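Local coordinates for alpha-catenin-like protein hmp-1 (Caenorhabditis elegans, PDB 5H5M) that links the cadherin–beta-catenin complex to actin filaments at adherens junctions and is required for cell migration and cell shape changes during embryonic body enclosure and elongation, at residues S53-R58 against E245-E250; L111-V116 against L241-A246; L130-E135 against R146-M151. All coordinates share one frame; numbering follows the deposited sequence.

Contact 1 of 3, residues S53-R58 against E245-E250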
loop_
_atom_site.group_PDB
_atom_site.type_symbol
_atom_site.label_atom_id
_atom_site.label_comp_id
_atom_site.label_asym_id
_atom_site.label_seq_id
_atom_site.Cartn_x
_atom_site.Cartn_y
_atom_site.Cartn_z
ATOM N N SER A 53 -3.297 4.915 10.938
ATOM C CA SER A 53 -3.224 5.053 9.494
ATOM C C SER A 53 -3.954 3.876 8.851
ATOM O O SER A 53 -4.324 3.923 7.678
ATOM C CB SER A 53 -1.771 5.116 9.022
ATOM O OG SER A 53 -1.044 3.981 9.459
ATOM N N THR A 54 -4.162 2.822 9.638
ATOM C CA THR A 54 -4.833 1.617 9.158
ATOM C C THR A 54 -6.320 1.881 8.925
ATOM O O THR A 54 -6.966 2.564 9.716
ATOM C CB THR A 54 -4.658 0.443 10.153
ATOM O OG1 THR A 54 -3.263 0.166 10.330
ATOM C CG2 THR A 54 -5.353 -0.816 9.649
ATOM N N ARG A 55 -6.854 1.344 7.831
ATOM C CA ARG A 55 -8.262 1.529 7.491
ATOM C C ARG A 55 -9.174 0.720 8.415
ATOM O O ARG A 55 -8.807 -0.362 8.877
ATOM C CB ARG A 55 -8.513 1.153 6.028
ATOM C CG ARG A 55 -8.077 2.228 5.026
ATOM C CD ARG A 55 -8.044 1.685 3.602
ATOM N NE ARG A 55 -7.900 2.736 2.594
ATOM C CZ ARG A 55 -6.747 3.312 2.263
ATOM N NH1 ARG A 55 -5.619 2.955 2.865
ATOM N NH2 ARG A 55 -6.718 4.252 1.327
ATOM N N GLU A 56 -10.365 1.254 8.670
ATOM C CA GLU A 56 -11.279 0.688 9.660
ATOM C C GLU A 56 -11.755 -0.724 9.331
ATOM O O GLU A 56 -11.763 -1.597 10.197
ATOM C CB GLU A 56 -12.493 1.604 9.833
ATOM C CG GLU A 56 -13.536 1.082 10.813
ATOM C CD GLU A 56 -13.017 0.986 12.239
ATOM O OE1 GLU A 56 -12.010 1.652 12.563
ATOM O OE2 GLU A 56 -13.620 0.239 13.038
ATOM N N ASN A 57 -12.154 -0.946 8.085
ATOM C CA ASN A 57 -12.725 -2.225 7.693
ATOM C C ASN A 57 -11.692 -3.354 7.711
ATOM O O ASN A 57 -12.018 -4.492 8.042
ATOM C CB ASN A 57 -13.380 -2.103 6.315
ATOM C CG ASN A 57 -13.746 -3.449 5.714
ATOM O OD1 ASN A 57 -12.948 -4.063 5.005
ATOM N ND2 ASN A 57 -14.951 -3.922 6.009
ATOM N N ARG A 58 -10.444 -3.035 7.381
ATOM C CA ARG A 58 -9.383 -4.036 7.428
ATOM C C ARG A 58 -8.945 -4.265 8.874
ATOM O O ARG A 58 -8.537 -5.363 9.247
ATOM C CB ARG A 58 -8.192 -3.614 6.560
ATOM C CG ARG A 58 -7.230 -4.755 6.254
ATOM C CD ARG A 58 -6.512 -4.555 4.927
ATOM N NE ARG A 58 -7.209 -5.196 3.817
ATOM C CZ ARG A 58 -7.495 -4.601 2.664
ATOM N NH1 ARG A 58 -7.141 -3.341 2.456
ATOM N NH2 ARG A 58 -8.132 -5.269 1.713
ATOM N N GLU A 245 -7.236 -1.703 -6.800
ATOM C CA GLU A 245 -8.583 -1.656 -7.354
ATOM C C GLU A 245 -9.588 -1.159 -6.316
ATOM O O GLU A 245 -10.449 -0.337 -6.620
ATOM C CB GLU A 245 -8.989 -3.036 -7.872
ATOM C CG GLU A 245 -10.369 -3.097 -8.488
ATOM C CD GLU A 245 -10.743 -4.502 -8.923
ATOM O OE1 GLU A 245 -9.858 -5.227 -9.428
ATOM O OE2 GLU A 245 -11.921 -4.882 -8.755
ATOM N N ALA A 246 -9.466 -1.653 -5.089
ATOM C CA ALA A 246 -10.359 -1.250 -4.013
ATOM C C ALA A 246 -10.155 0.220 -3.647
ATOM O O ALA A 246 -11.106 0.921 -3.311
ATOM C CB ALA A 246 -10.152 -2.137 -2.789
ATOM N N HIS A 247 -8.910 0.679 -3.712
ATOM C CA HIS A 247 -8.593 2.054 -3.349
ATOM C C HIS A 247 -9.076 3.042 -4.412
ATOM O O HIS A 247 -9.480 4.158 -4.089
ATOM C CB HIS A 247 -7.090 2.210 -3.114
ATOM C CG HIS A 247 -6.631 1.705 -1.779
ATOM N ND1 HIS A 247 -5.359 1.914 -1.301
ATOM C CD2 HIS A 247 -7.289 1.005 -0.821
ATOM C CE1 HIS A 247 -5.247 1.365 -0.100
ATOM N NE2 HIS A 247 -6.401 0.807 0.210
ATOM N N ILE A 248 -9.032 2.628 -5.675
ATOM C CA ILE A 248 -9.554 3.438 -6.772
ATOM C C ILE A 248 -11.055 3.675 -6.588
ATOM O O ILE A 248 -11.563 4.763 -6.866
ATOM C CB ILE A 248 -9.279 2.773 -8.142
ATOM C CG1 ILE A 248 -7.794 2.876 -8.492
ATOM C CG2 ILE A 248 -10.101 3.422 -9.237
ATOM C CD1 ILE A 248 -7.402 2.111 -9.734
ATOM N N VAL A 249 -11.754 2.656 -6.096
ATOM C CA VAL A 249 -13.171 2.779 -5.768
ATOM C C VAL A 249 -13.381 3.772 -4.622
ATOM O O VAL A 249 -14.257 4.636 -4.698
ATOM C CB VAL A 249 -13.781 1.414 -5.389
ATOM C CG1 VAL A 249 -15.174 1.586 -4.780
ATOM C CG2 VAL A 249 -13.825 0.499 -6.605
ATOM N N GLU A 250 -12.572 3.647 -3.571
ATOM C CA GLU A 250 -12.602 4.587 -2.447
ATOM C C GLU A 250 -12.387 6.029 -2.898
ATOM O O GLU A 250 -13.101 6.937 -2.467
ATOM C CB GLU A 250 -11.535 4.234 -1.411
ATOM C CG GLU A 250 -11.786 2.973 -0.615
ATOM C CD GLU A 250 -10.729 2.760 0.456
ATOM O OE1 GLU A 250 -10.698 1.667 1.062
ATOM O OE2 GLU A 250 -9.927 3.691 0.691
#
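Arg-55 reaches across to Glu-250 and His-247, giving the carboxylate an edge of its guanidinium and the imidazole a face. The main link between the two segments is a salt bridge in which Arg-55 NE donates to Glu-250 OE2 at 2.9 Å, with an N-H...O angle of 161°. OE2 receives it on its syn lone pair and lies almost in the guanidinium plane. A second donation to the same oxygen, from Arg-55 NH2 at 3.3 Å, is weak and bent. Glu-250 OE1 is 3.4 Å from Arg-55 NE, and the carboxylate is turned well out of the guanidinium plane, so the pair is gripped through one oxygen rather than as a matched two-oxygen fork. Over one guanidinium face lies His-247, stacked with planes 20° apart and group centres 3.6 Å apart; its NE2 sits above the middle of the group, 3.3 Å from Arg-55 CZ. The arginine chain runs extended from CG to NE (chi2 167°), which carries the flat end from the N-cap position of helix 56-80 to the side of helix 237-260.

Further partners on helix 92-122 hold these groups in place. Asp-121 forms a salt bridge with Arg-55 NH1, so the guanidinium is shared between two carboxylates. The imidazole is fixed in rotation at both nitrogens, with NE2 bonded to Asp-117 and ND1 to Ser-120, while Asp-117 also pairs with Arg-58. Three helices of this all-helical M domain are thereby joined by one polar network. With both nitrogens engaged, the ring is held flat for the stack. The neighbouring acids would probably favour a protonated His-247, whereas the arginine lying on its face would tend to oppose it; the acidic partners would probably offset some of that cost.

Contact 2 of 3, residues L111-V116 against L241-A246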
loop_
_atom_site.group_PDB
_atom_site.type_symbol
_atom_site.label_atom_id
_atom_site.label_comp_id
_atom_site.label_asym_id
_atom_site.label_seq_id
_atom_site.Cartn_x
_atom_site.Cartn_y
_atom_site.Cartn_z
ATOM N N LEU A 111 -3.295 -9.114 7.134
ATOM C CA LEU A 111 -2.125 -8.361 7.573
ATOM C C LEU A 111 -1.316 -7.862 6.380
ATOM O O LEU A 111 -0.900 -6.700 6.347
ATOM C CB LEU A 111 -1.241 -9.217 8.484
ATOM C CG LEU A 111 -1.851 -9.662 9.818
ATOM C CD1 LEU A 111 -1.038 -10.793 10.424
ATOM C CD2 LEU A 111 -1.957 -8.490 10.789
ATOM N N ARG A 112 -1.089 -8.747 5.409
ATOM C CA ARG A 112 -0.327 -8.393 4.217
ATOM C C ARG A 112 -0.985 -7.223 3.499
ATOM O O ARG A 112 -0.312 -6.287 3.072
ATOM C CB ARG A 112 -0.197 -9.587 3.259
ATOM C CG ARG A 112 0.631 -10.755 3.788
ATOM C CD ARG A 112 2.086 -10.382 4.057
ATOM N NE ARG A 112 2.964 -10.749 2.947
ATOM C CZ ARG A 112 3.363 -9.908 1.999
ATOM N NH1 ARG A 112 2.966 -8.641 2.025
ATOM N NH2 ARG A 112 4.159 -10.333 1.025
ATOM N N ARG A 113 -2.309 -7.274 3.386
ATOM C CA ARG A 113 -3.047 -6.260 2.646
ATOM C C ARG A 113 -3.194 -4.975 3.453
ATOM O O ARG A 113 -3.454 -3.908 2.892
ATOM C CB ARG A 113 -4.417 -6.798 2.226
ATOM C CG ARG A 113 -4.320 -7.861 1.141
ATOM C CD ARG A 113 -5.679 -8.288 0.614
ATOM N NE ARG A 113 -5.541 -9.269 -0.463
ATOM C CZ ARG A 113 -6.545 -9.695 -1.221
ATOM N NH1 ARG A 113 -7.771 -9.228 -1.027
ATOM N NH2 ARG A 113 -6.324 -10.590 -2.176
ATOM N N ALA A 114 -3.021 -5.076 4.769
ATOM C CA ALA A 114 -2.976 -3.889 5.612
ATOM C C ALA A 114 -1.703 -3.107 5.306
ATOM O O ALA A 114 -1.707 -1.876 5.268
ATOM C CB ALA A 114 -3.039 -4.264 7.091
ATOM N N ILE A 115 -0.612 -3.836 5.087
ATOM C CA ILE A 115 0.652 -3.222 4.703
ATOM C C ILE A 115 0.547 -2.651 3.284
ATOM O O ILE A 115 1.033 -1.552 3.009
ATOM C CB ILE A 115 1.824 -4.235 4.806
ATOM C CG1 ILE A 115 2.536 -4.099 6.157
ATOM C CG2 ILE A 115 2.835 -4.031 3.690
ATOM C CD1 ILE A 115 1.638 -4.266 7.371
ATOM N N VAL A 116 -0.111 -3.385 2.395
ATOM C CA VAL A 116 -0.295 -2.920 1.022
ATOM C C VAL A 116 -1.177 -1.668 0.989
ATOM O O VAL A 116 -0.978 -0.793 0.145
ATOM C CB VAL A 116 -0.894 -4.023 0.130
ATOM C CG1 VAL A 116 -1.131 -3.512 -1.278
ATOM C CG2 VAL A 116 0.038 -5.223 0.095
ATOM N N LEU A 241 -2.664 -5.422 -6.594
ATOM C CA LEU A 241 -3.697 -5.127 -7.576
ATOM C C LEU A 241 -5.087 -5.120 -6.947
ATOM O O LEU A 241 -5.944 -4.326 -7.336
ATOM C CB LEU A 241 -3.643 -6.134 -8.726
ATOM C CG LEU A 241 -2.359 -6.121 -9.559
ATOM C CD1 LEU A 241 -2.505 -7.031 -10.759
ATOM C CD2 LEU A 241 -1.998 -4.707 -9.999
ATOM N N ALA A 242 -5.308 -6.001 -5.974
ATOM C CA ALA A 242 -6.605 -6.091 -5.306
ATOM C C ALA A 242 -6.863 -4.852 -4.452
ATOM O O ALA A 242 -7.972 -4.316 -4.436
ATOM C CB ALA A 242 -6.684 -7.353 -4.454
ATOM N N VAL A 243 -5.831 -4.403 -3.745
ATOM C CA VAL A 243 -5.923 -3.198 -2.930
ATOM C C VAL A 243 -5.998 -1.949 -3.812
ATOM O O VAL A 243 -6.786 -1.041 -3.543
ATOM C CB VAL A 243 -4.728 -3.087 -1.957
ATOM C CG1 VAL A 243 -4.665 -1.706 -1.328
ATOM C CG2 VAL A 243 -4.817 -4.162 -0.881
ATOM N N SER A 244 -5.190 -1.914 -4.869
ATOM C CA SER A 244 -5.217 -0.799 -5.816
ATOM C C SER A 244 -6.615 -0.603 -6.391
ATOM O O SER A 244 -7.119 0.519 -6.452
ATOM C CB SER A 244 -4.219 -1.018 -6.955
ATOM O OG SER A 244 -2.885 -0.869 -6.505
ATOM N N GLU A 245 -7.236 -1.703 -6.800
ATOM C CA GLU A 245 -8.583 -1.656 -7.354
ATOM C C GLU A 245 -9.588 -1.159 -6.316
ATOM O O GLU A 245 -10.449 -0.337 -6.620
ATOM C CB GLU A 245 -8.989 -3.036 -7.872
ATOM C CG GLU A 245 -10.369 -3.097 -8.488
ATOM C CD GLU A 245 -10.743 -4.502 -8.923
ATOM O OE1 GLU A 245 -9.858 -5.227 -9.428
ATOM O OE2 GLU A 245 -11.921 -4.882 -8.755
ATOM N N ALA A 246 -9.466 -1.653 -5.089
ATOM C CA ALA A 246 -10.359 -1.250 -4.013
ATOM C C ALA A 246 -10.155 0.220 -3.647
ATOM O O ALA A 246 -11.106 0.921 -3.311
ATOM C CB ALA A 246 -10.152 -2.137 -2.789
#
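Val-116 and Val-243 form the close-packed centre where helices 92-122 and 237-260 of the all-helical vinculin-family M domain cross. The short segments are inclined at -56°, with their axes 9.9 Å apart at the closest point, a steep crossing that confines the contact to a few residues. On the buried side, Val-116 CG1 presses on the branch point of its partner, 3.7 Å from Val-243 CB, and also touches Val-243 CG2 at 3.8 Å. This methyl is anti to the backbone N of Val-116 (chi1 178°), which turns it to the facing helix. Val-243 CG2 continues toward the backbone of the other helix, ending 4.0 Å from Arg-113 O.

The partly exposed side is looser and joins an arginine to an alanine. Arg-113 runs extended past the valines and lays one guanidinium face over the methyl of Ala-242. What holds its polar end is not this contact but a salt bridge from NE to Asp-239, one helical turn before Val-243. The methyl lies displaced toward the rim of the guanidinium, with Ala-242 CB 4.0 Å from Arg-113 NH2.

Contact 3 of 3, residues L130-E135 against R146-M151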
loop_
_atom_site.group_PDB
_atom_site.type_symbol
_atom_site.label_atom_id
_atom_site.label_comp_id
_atom_site.label_asym_id
_atom_site.label_seq_id
_atom_site.Cartn_x
_atom_site.Cartn_y
_atom_site.Cartn_z
ATOM N N LEU A 130 8.370 16.817 -4.095
ATOM C CA LEU A 130 9.688 17.431 -4.224
ATOM C C LEU A 130 9.734 18.403 -5.399
ATOM O O LEU A 130 10.362 19.457 -5.316
ATOM C CB LEU A 130 10.772 16.365 -4.386
ATOM C CG LEU A 130 12.196 16.920 -4.474
ATOM C CD1 LEU A 130 12.472 17.855 -3.307
ATOM C CD2 LEU A 130 13.226 15.799 -4.521
ATOM N N ILE A 131 9.066 18.043 -6.491
ATOM C CA ILE A 131 9.014 18.896 -7.672
ATOM C C ILE A 131 8.347 20.230 -7.358
ATOM O O ILE A 131 8.848 21.287 -7.741
ATOM C CB ILE A 131 8.268 18.205 -8.831
ATOM C CG1 ILE A 131 9.050 16.979 -9.299
ATOM C CG2 ILE A 131 8.057 19.168 -9.988
ATOM C CD1 ILE A 131 10.481 17.287 -9.687
ATOM N N LEU A 132 7.223 20.181 -6.650
ATOM C CA LEU A 132 6.532 21.401 -6.247
ATOM C C LEU A 132 7.404 22.235 -5.313
ATOM O O LEU A 132 7.368 23.466 -5.352
ATOM C CB LEU A 132 5.198 21.073 -5.573
ATOM C CG LEU A 132 4.097 20.541 -6.492
ATOM C CD1 LEU A 132 2.804 20.331 -5.719
ATOM C CD2 LEU A 132 3.876 21.478 -7.674
ATOM N N LEU A 133 8.188 21.559 -4.477
ATOM C CA LEU A 133 9.101 22.245 -3.569
ATOM C C LEU A 133 10.170 23.000 -4.354
ATOM O O LEU A 133 10.379 24.194 -4.141
ATOM C CB LEU A 133 9.753 21.251 -2.602
ATOM C CG LEU A 133 10.795 21.809 -1.631
ATOM C CD1 LEU A 133 10.244 22.993 -0.860
ATOM C CD2 LEU A 133 11.279 20.726 -0.669
ATOM N N ILE A 134 10.830 22.295 -5.268
ATOM C CA ILE A 134 11.903 22.869 -6.073
ATOM C C ILE A 134 11.424 24.048 -6.917
ATOM O O ILE A 134 12.102 25.072 -7.004
ATOM C CB ILE A 134 12.531 21.805 -6.999
ATOM C CG1 ILE A 134 13.137 20.677 -6.167
ATOM C CG2 ILE A 134 13.588 22.420 -7.903
ATOM C CD1 ILE A 134 13.905 19.665 -6.978
ATOM N N GLU A 135 10.254 23.903 -7.530
ATOM C CA GLU A 135 9.718 24.943 -8.402
ATOM C C GLU A 135 9.379 26.213 -7.621
ATOM O O GLU A 135 9.578 27.322 -8.115
ATOM C CB GLU A 135 8.484 24.432 -9.152
ATOM C CG GLU A 135 8.792 23.336 -10.164
ATOM C CD GLU A 135 7.583 22.941 -10.992
ATOM O OE1 GLU A 135 6.495 23.515 -10.773
ATOM O OE2 GLU A 135 7.719 22.056 -11.865
ATOM N N ARG A 146 8.159 27.093 2.045
ATOM C CA ARG A 146 8.002 26.625 3.419
ATOM C C ARG A 146 6.807 25.687 3.560
ATOM O O ARG A 146 6.863 24.712 4.311
ATOM C CB ARG A 146 7.867 27.809 4.375
ATOM C CG ARG A 146 9.096 28.703 4.390
ATOM C CD ARG A 146 9.251 29.437 5.706
ATOM N NE ARG A 146 10.412 30.323 5.692
ATOM C CZ ARG A 146 11.658 29.930 5.941
ATOM N NH1 ARG A 146 11.912 28.660 6.226
ATOM N NH2 ARG A 146 12.652 30.806 5.904
ATOM N N TYR A 147 5.729 25.982 2.838
ATOM C CA TYR A 147 4.577 25.089 2.811
ATOM C C TYR A 147 4.946 23.758 2.157
ATOM O O TYR A 147 4.698 22.690 2.719
ATOM C CB TYR A 147 3.398 25.730 2.071
ATOM C CG TYR A 147 2.221 24.794 1.916
ATOM C CD1 TYR A 147 1.434 24.450 3.009
ATOM C CD2 TYR A 147 1.906 24.240 0.683
ATOM C CE1 TYR A 147 0.363 23.585 2.876
ATOM C CE2 TYR A 147 0.834 23.374 0.541
ATOM C CZ TYR A 147 0.067 23.051 1.640
ATOM O OH TYR A 147 -0.999 22.192 1.505
ATOM N N ARG A 148 5.548 23.830 0.973
ATOM C CA ARG A 148 5.940 22.627 0.244
ATOM C C ARG A 148 7.056 21.879 0.973
ATOM O O ARG A 148 7.165 20.660 0.860
ATOM C CB ARG A 148 6.377 22.977 -1.180
ATOM C CG ARG A 148 5.251 23.483 -2.067
ATOM C CD ARG A 148 4.105 22.488 -2.124
ATOM N NE ARG A 148 2.956 23.020 -2.854
ATOM C CZ ARG A 148 1.809 22.369 -3.014
ATOM N NH1 ARG A 148 1.658 21.158 -2.498
ATOM N NH2 ARG A 148 0.814 22.926 -3.691
ATOM N N SER A 149 7.885 22.615 1.710
ATOM C CA SER A 149 8.907 22.003 2.555
ATOM C C SER A 149 8.255 21.126 3.614
ATOM O O SER A 149 8.651 19.979 3.818
ATOM C CB SER A 149 9.778 23.072 3.223
ATOM O OG SER A 149 10.662 22.496 4.165
ATOM N N LYS A 150 7.248 21.681 4.278
ATOM C CA LYS A 150 6.510 20.964 5.308
ATOM C C LYS A 150 5.833 19.719 4.739
ATOM O O LYS A 150 5.907 18.639 5.324
ATOM C CB LYS A 150 5.473 21.889 5.948
ATOM C CG LYS A 150 4.572 21.220 6.968
ATOM C CD LYS A 150 3.570 22.216 7.536
ATOM C CE LYS A 150 2.596 21.548 8.489
ATOM N NZ LYS A 150 1.612 22.523 9.040
ATOM N N MET A 151 5.180 19.875 3.591
ATOM C CA MET A 151 4.492 18.765 2.945
ATOM C C MET A 151 5.467 17.679 2.503
ATOM O O MET A 151 5.203 16.491 2.686
ATOM C CB MET A 151 3.679 19.259 1.745
ATOM C CG MET A 151 2.601 20.262 2.113
ATOM S SD MET A 151 1.566 19.687 3.476
ATOM C CE MET A 151 0.839 18.217 2.755
#
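Leu-132 and Leu-133 pack against Arg-148 and Ser-149 in an antiparallel helical hairpin, helix 128-137 followed in the chain by helix 142-166. The segment axes run at 157° and approach to 8.6 Å, and no hydrogen bond passes between them; the contact is van der Waals packing, with one flat cationic group laid along its margin.

At the start of 146-151, Arg-146 points away from the partner helix and forms a salt bridge with Glu-142 of its own helix. Tyr-147 serves the contact indirectly: its ring presents an edge to the guanidinium of the next residue, with CE2 over the centre of that group. Arg-148 touches both leucines. Its CB lies 3.7 Å from Leu-133 CA, where the two backbones come closest. Beyond it the chain bends at chi2 (-56°) and turns along the hairpin, bringing CD beside Leu-132 CB at 3.9 Å. Leu-132 CD1 then covers the other guanidinium face, 3.5 Å from Arg-148 CZ, and the group is sandwiched between a methyl and a tyrosine edge. An alanine here would keep the CB contact, but Leu-132 CD1 and the Tyr-147 edge would probably lose the flat group between them, leaving the leucine less covered on this partly exposed margin.

Ser-149 meets the buried Leu-133. That leucine, with CG anti to its backbone nitrogen (chi1 177°), sends CD1 against the serine backbone, 3.5 Å from Ser-149 N. Ala-194 and Ala-197 of helix 173-202 adjoin Ser-149 and Leu-133 respectively, and place this side toward the bundle interior. Met-151, at the end of the segment, packs on the tyrosine: its CG stands 3.8 Å above the plane of the Tyr-147 ring, displaced toward its rim.

Overall arrangement
Contacts 1 and 2 are neighbours, their centres 8 Å apart and close to the centre of the molecule, and both use helix 237-260, sharing Glu-245 and Ala-246. Their other segments lie on helices 56-80 and 92-122, which follow each other in the chain, and Arg-58 touches Ala-114, Arg-113 and Val-243. Together they tie early helices to a much later one through adjoining polar and apolar patches. Contact 3 is separate, with its centre 27 Å from that of contact 1 and 29 Å from that of contact 2. Its helices fall between 92-122 and 237-260 in sequence, so the M domain combines a local hairpin with a distant junction joining its early and later helices.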